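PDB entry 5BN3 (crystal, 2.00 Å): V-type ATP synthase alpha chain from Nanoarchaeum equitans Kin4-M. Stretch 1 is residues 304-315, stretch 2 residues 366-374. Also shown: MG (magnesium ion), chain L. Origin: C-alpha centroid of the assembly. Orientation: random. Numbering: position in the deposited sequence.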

# COMPACT_ATOMS: atom_id res chain seq x y z
N ILE A 304 -5.84 32.02 25.26
CA ILE A 304 -6.45 33.33 25.11
C ILE A 304 -7.97 33.19 24.97
O ILE A 304 -8.73 33.99 25.51
CB ILE A 304 -5.86 34.08 23.90
CG1 ILE A 304 -4.38 34.39 24.14
CG2 ILE A 304 -6.62 35.37 23.63
CD1 ILE A 304 -3.67 35.02 22.95
N GLY A 305 -8.40 32.15 24.25
CA GLY A 305 -9.82 31.86 24.11
C GLY A 305 -10.49 31.57 25.43
O GLY A 305 -11.59 32.05 25.71
N GLU A 306 -9.82 30.76 26.26
CA GLU A 306 -10.32 30.44 27.59
C GLU A 306 -10.39 31.69 28.45
O GLU A 306 -11.30 31.83 29.26
CB GLU A 306 -9.41 29.41 28.26
CG GLU A 306 -9.47 28.01 27.68
CD GLU A 306 -8.49 27.07 28.35
OE1 GLU A 306 -7.39 27.53 28.72
OE2 GLU A 306 -8.82 25.88 28.52
N TYR A 307 -9.42 32.57 28.28
CA TYR A 307 -9.33 33.81 29.06
C TYR A 307 -10.55 34.70 28.85
O TYR A 307 -11.13 35.21 29.81
CB TYR A 307 -8.05 34.57 28.71
CG TYR A 307 -7.96 35.97 29.28
CD1 TYR A 307 -7.87 36.18 30.65
CD2 TYR A 307 -7.96 37.08 28.44
CE1 TYR A 307 -7.78 37.46 31.17
CE2 TYR A 307 -7.88 38.36 28.96
CZ TYR A 307 -7.79 38.54 30.32
OH TYR A 307 -7.71 39.82 30.83
N PHE A 308 -10.95 34.88 27.60
CA PHE A 308 -12.12 35.70 27.31
C PHE A 308 -13.41 34.95 27.66
O PHE A 308 -14.42 35.57 28.01
CB PHE A 308 -12.12 36.16 25.85
CG PHE A 308 -11.19 37.31 25.59
CD1 PHE A 308 -11.58 38.61 25.90
CD2 PHE A 308 -9.94 37.10 25.03
CE1 PHE A 308 -10.73 39.68 25.66
CE2 PHE A 308 -9.08 38.17 24.79
CZ PHE A 308 -9.48 39.46 25.11
N ARG A 309 -13.37 33.62 27.57
CA ARG A 309 -14.47 32.79 28.04
C ARG A 309 -14.70 33.00 29.53
O ARG A 309 -15.84 33.08 29.99
CB ARG A 309 -14.17 31.31 27.77
CG ARG A 309 -15.21 30.35 28.31
CD ARG A 309 -14.61 28.98 28.55
NE ARG A 309 -13.60 29.02 29.61
CZ ARG A 309 -12.81 28.00 29.93
NH1 ARG A 309 -12.91 26.85 29.28
NH2 ARG A 309 -11.92 28.13 30.90
N ASP A 310 -13.61 33.11 30.28
CA ASP A 310 -13.68 33.29 31.73
C ASP A 310 -14.29 34.63 32.14
O ASP A 310 -14.71 34.81 33.28
CB ASP A 310 -12.29 33.12 32.35
CG ASP A 310 -11.77 31.70 32.25
OD1 ASP A 310 -12.58 30.77 32.07
OD2 ASP A 310 -10.54 31.51 32.37
N GLN A 311 -14.33 35.58 31.21
CA GLN A 311 -14.94 36.88 31.46
C GLN A 311 -16.45 36.81 31.25
O GLN A 311 -17.16 37.80 31.44
CB GLN A 311 -14.34 37.95 30.56
CG GLN A 311 -12.85 38.19 30.75
CD GLN A 311 -12.27 39.19 29.77
OE1 GLN A 311 -12.97 40.09 29.30
NE2 GLN A 311 -10.99 39.03 29.45
N GLY A 312 -16.94 35.64 30.84
CA GLY A 312 -18.36 35.46 30.60
C GLY A 312 -18.73 35.85 29.18
O GLY A 312 -19.84 36.30 28.91
N TYR A 313 -17.79 35.66 28.26
CA TYR A 313 -18.02 35.98 26.86
C TYR A 313 -18.07 34.72 25.99
O TYR A 313 -17.62 33.65 26.41
CB TYR A 313 -16.94 36.92 26.34
CG TYR A 313 -17.07 38.36 26.81
CD1 TYR A 313 -18.17 39.12 26.47
CD2 TYR A 313 -16.07 38.95 27.58
CE1 TYR A 313 -18.30 40.43 26.89
CE2 TYR A 313 -16.19 40.26 28.01
CZ TYR A 313 -17.30 41.00 27.66
OH TYR A 313 -17.42 42.30 28.08
N SER A 314 -18.63 34.85 24.79
CA SER A 314 -18.61 33.77 23.82
C SER A 314 -17.44 34.00 22.87
O SER A 314 -17.25 35.11 22.36
CB SER A 314 -19.93 33.71 23.05
OG SER A 314 -20.11 34.86 22.25
N VAL A 315 -16.65 32.95 22.65
CA VAL A 315 -15.43 33.05 21.86
C VAL A 315 -15.43 31.96 20.79
O VAL A 315 -15.93 30.85 21.02
CB VAL A 315 -14.18 32.86 22.76
CG1 VAL A 315 -12.90 33.11 21.97
CG2 VAL A 315 -14.24 33.80 23.95
N LEU A 366 -15.56 30.81 36.84
CA LEU A 366 -15.21 30.92 38.26
C LEU A 366 -15.98 32.05 38.93
O LEU A 366 -16.23 32.00 40.14
CB LEU A 366 -13.70 31.12 38.44
CG LEU A 366 -12.80 29.92 38.12
CD1 LEU A 366 -11.34 30.20 38.46
CD2 LEU A 366 -13.29 28.70 38.88
N ASN A 367 -16.36 33.06 38.15
CA ASN A 367 -17.14 34.19 38.66
C ASN A 367 -18.64 34.02 38.45
O ASN A 367 -19.39 34.99 38.47
CB ASN A 367 -16.65 35.51 38.05
CG ASN A 367 -16.65 35.50 36.53
OD1 ASN A 367 -17.62 35.07 35.90
ND2 ASN A 367 -15.56 35.97 35.94
N ASP A 368 -19.06 32.77 38.23
CA ASP A 368 -20.47 32.40 38.10
C ASP A 368 -21.21 32.98 36.89
O ASP A 368 -22.44 33.04 36.87
CB ASP A 368 -21.24 32.70 39.39
CG ASP A 368 -20.78 31.84 40.56
OD1 ASP A 368 -21.13 30.64 40.59
OD2 ASP A 368 -20.08 32.36 41.44
N LEU A 369 -20.46 33.41 35.88
CA LEU A 369 -21.06 33.83 34.63
C LEU A 369 -21.02 32.66 33.64
O LEU A 369 -20.39 31.64 33.90
CB LEU A 369 -20.35 35.06 34.05
CG LEU A 369 -20.43 36.34 34.90
CD1 LEU A 369 -19.52 37.42 34.34
CD2 LEU A 369 -21.86 36.84 34.97
N GLU A 370 -21.72 32.80 32.51
CA GLU A 370 -21.67 31.79 31.47
C GLU A 370 -20.76 32.26 30.33
O GLU A 370 -20.88 33.39 29.86
CB GLU A 370 -23.07 31.49 30.94
N GLY A 371 -19.86 31.38 29.91
CA GLY A 371 -18.98 31.68 28.79
C GLY A 371 -18.86 30.45 27.91
O GLY A 371 -19.13 29.33 28.36
N SER A 372 -18.47 30.64 26.65
CA SER A 372 -18.32 29.52 25.73
C SER A 372 -17.08 29.67 24.87
O SER A 372 -16.71 30.78 24.47
CB SER A 372 -19.56 29.40 24.83
OG SER A 372 -19.46 30.23 23.69
N LEU A 373 -16.42 28.55 24.59
CA LEU A 373 -15.32 28.53 23.63
C LEU A 373 -15.64 27.54 22.53
O LEU A 373 -15.73 26.33 22.77
CB LEU A 373 -13.99 28.19 24.30
CG LEU A 373 -12.78 28.02 23.38
CD1 LEU A 373 -12.63 29.22 22.48
CD2 LEU A 373 -11.51 27.81 24.19
N THR A 374 -15.84 28.06 21.32
CA THR A 374 -16.16 27.24 20.16
C THR A 374 -14.91 27.08 19.30
O THR A 374 -14.21 28.06 19.03
CB THR A 374 -17.31 27.89 19.36
OG1 THR A 374 -18.38 28.23 20.25
CG2 THR A 374 -17.82 26.94 18.30
MG MG L . -18.48 30.18 21.58
O HOH W 1 -13.62 30.02 34.33

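Stretch 1 runs from the end of a helix through a turn into a strand that pairs in parallel with the strand of stretch 2, burying 539 Å². The helix lies over that strand, nearly antiparallel to it, with axes 7.5 Å apart at closest approach. At Gly 305 the absence of a side chain leaves room for Leu 373: an ideal CB would lie only 3.1 Å from Leu 373 CD1. One residue on, Glu 306 CG packs 4.0 Å from Leu 373 CD2. Arg 309 points its CB toward stretch 2 and lays its methylenes on the strand, CG standing 3.7 Å from Ser 372 N, while its guanidinium forms a salt bridge with Asp 310 (Arg 309 NH2 to Asp 310 OD1, 3.0 Å). Asp 310 O accepts a hydrogen bond from Asn 367 ND2 (3.0 Å), and a water links Asp 310 OD1 to Leu 366 N. Gly 312 closes the helix in a Schellman motif; its positive phi suits glycine, and a CB there would clash with Leu 369 CB. Gly 371 has ordinary strand angles, but an ideal CB would fall 2.1 Å from Arg 309 O.

Strand pairing begins where Ser 372 N donates to Tyr 313 O (3.1 Å). Ser 314 and Ser 372 share one sheet face, where Ser 314 CB approaches Ser 372 OG at 3.6 Å; Ser 372 OG also binds magnesium at 2.3 Å, alongside Thr 374 OG1 at 2.4 Å. Val 315 N then donates to Ser 372 O (2.8 Å) and Val 315 O accepts from Thr 374 N (2.8 Å), so Val 315 bonds to residues flanking its bridge partner, Leu 373, as parallel register requires. On the other face, Val 315 CG1 meets Leu 373 CD1 at 3.9 Å, an apolar contact between buried side chains.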